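Initiator protein NS1 (Human bocavirus, PDB 4KW3) probably binds the viral replication origin, unwinds it and nicks one DNA strand to start rolling-circle replication, this chain being its N-terminal origin-recognition and nickase domain. Local coordinates at residues A[190-193]-A[197-200]. Residues are numbered along the deposited sequence; the frame is centred on the assembly and turned at random.
Sequences YRDR and LHAQ
With CG of Y190 set between its backbone N and carbonyl carbon (chi1 71°) and CG of H198 beside its backbone N, anti to the carbonyl carbon (chi1 -54°), the phenol lies under CB of H198 and the imidazole turns toward D192, on the face these paired residues share in the hairpin 185-191/197-198. CB of H198 sits 3.8 Å from the Y190 ring centroid, as a CH-pi contact; the two rings, tilted 27° to each other, are offset so far that little of one lies over the other. At the phenol edge, in its plane, lies O of Q200, 3.2 Å from CE1 of Y190. NE2 of H198 donates to OD2 of D192 at 3.1 Å from above the carboxylate plane, while OD1 of D192 accepts from N of D196 in the turn. Backbone bonds join Y190 N to H198 O and H198 N to Y190 O, both 2.9 Å, making Y190 and H198 a hydrogen-bonded antiparallel pair; R191 and L197 form the neighbouring non-hydrogen-bonded one. On the other face, CG of L197 lies over one face of the R191 guanidinium, whose NH1 bonds to O of G195. The contact closes the outer end of this surface beta hairpin, its turn overlapping residues 193-197, which probably bind origin DNA.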
loop_
_atom_site.group_PDB
_atom_site.type_symbol
_atom_site.label_atom_id
_atom_site.label_comp_id
_atom_site.label_asym_id
_atom_site.label_seq_id
_atom_site.Cartn_x
_atom_site.Cartn_y
_atom_site.Cartn_z
ATOM N N TYR A 190 17.827 10.233 1.755
ATOM C CA TYR A 190 18.179 11.438 1.003
ATOM C C TYR A 190 19.556 11.981 1.376
ATOM O O TYR A 190 20.161 11.546 2.349
ATOM C CB TYR A 190 17.135 12.528 1.191
ATOM C CG TYR A 190 17.148 13.148 2.557
ATOM C CD1 TYR A 190 16.493 12.545 3.618
ATOM C CD2 TYR A 190 17.814 14.350 2.788
ATOM C CE1 TYR A 190 16.495 13.120 4.879
ATOM C CE2 TYR A 190 17.822 14.934 4.046
ATOM C CZ TYR A 190 17.161 14.314 5.089
ATOM O OH TYR A 190 17.160 14.881 6.348
ATOM N N ARG A 191 20.053 12.916 0.573
ATOM C CA ARG A 191 21.271 13.676 0.897
ATOM C C ARG A 191 20.982 15.121 1.331
ATOM O O ARG A 191 20.046 15.753 0.825
ATOM C CB ARG A 191 22.249 13.687 -0.268
ATOM C CG ARG A 191 22.573 12.319 -0.761
ATOM C CD ARG A 191 23.999 11.972 -0.449
ATOM N NE ARG A 191 24.331 10.644 -0.946
ATOM C CZ ARG A 191 25.465 10.021 -0.661
ATOM N NH1 ARG A 191 26.369 10.612 0.111
ATOM N NH2 ARG A 191 25.701 8.813 -1.149
ATOM N N ASP A 192 21.711 15.613 2.330
ATOM C CA ASP A 192 21.717 17.052 2.578
ATOM C C ASP A 192 22.701 17.694 1.590
ATOM O O ASP A 192 23.285 17.002 0.737
ATOM C CB ASP A 192 22.026 17.429 4.040
ATOM C CG ASP A 192 23.407 16.932 4.533
ATOM O OD1 ASP A 192 24.311 16.543 3.736
ATOM O OD2 ASP A 192 23.600 16.982 5.768
ATOM N N ARG A 193 22.884 19.005 1.714
ATOM C CA ARG A 193 23.784 19.757 0.839
ATOM C C ARG A 193 25.199 19.165 0.768
ATOM O O ARG A 193 25.742 18.947 -0.324
ATOM C CB ARG A 193 23.847 21.218 1.297
ATOM C CG ARG A 193 23.832 21.388 2.818
ATOM C CD ARG A 193 22.416 21.630 3.339
ATOM N NE ARG A 193 22.332 21.600 4.798
ATOM C CZ ARG A 193 22.683 22.609 5.594
ATOM N NH1 ARG A 193 23.164 23.734 5.082
ATOM N NH2 ARG A 193 22.564 22.489 6.909
ATOM N N LEU A 197 24.197 11.058 3.932
ATOM C CA LEU A 197 22.928 10.312 3.901
ATOM C C LEU A 197 22.098 10.387 5.170
ATOM O O LEU A 197 22.616 10.332 6.278
ATOM C CB LEU A 197 23.130 8.826 3.643
ATOM C CG LEU A 197 22.968 8.322 2.228
ATOM C CD1 LEU A 197 22.914 6.809 2.284
ATOM C CD2 LEU A 197 21.685 8.893 1.677
ATOM N N HIS A 198 20.796 10.528 4.978
ATOM C CA HIS A 198 19.831 10.508 6.071
ATOM C C HIS A 198 18.664 9.589 5.736
ATOM O O HIS A 198 18.181 9.583 4.607
ATOM C CB HIS A 198 19.339 11.920 6.330
ATOM C CG HIS A 198 20.451 12.885 6.572
ATOM N ND1 HIS A 198 20.974 13.116 7.826
ATOM C CD2 HIS A 198 21.181 13.633 5.711
ATOM C CE1 HIS A 198 21.959 13.991 7.730
ATOM N NE2 HIS A 198 22.107 14.316 6.458
ATOM N N ALA A 199 18.203 8.815 6.712
ATOM C CA ALA A 199 17.140 7.848 6.465
ATOM C C ALA A 199 15.871 8.348 7.099
ATOM O O ALA A 199 14.799 7.820 6.853
ATOM C CB ALA A 199 17.492 6.471 7.001
ATOM N N GLN A 200 15.999 9.367 7.933
ATOM C CA GLN A 200 14.844 9.917 8.620
ATOM C C GLN A 200 14.042 10.795 7.678
ATOM O O GLN A 200 14.589 11.656 6.991
ATOM C CB GLN A 200 15.291 10.723 9.840
ATOM C CG GLN A 200 14.184 11.165 10.759
ATOM C CD GLN A 200 14.685 11.480 12.170
ATOM O OE1 GLN A 200 15.798 11.090 12.556
ATOM N NE2 GLN A 200 13.865 12.186 12.946
#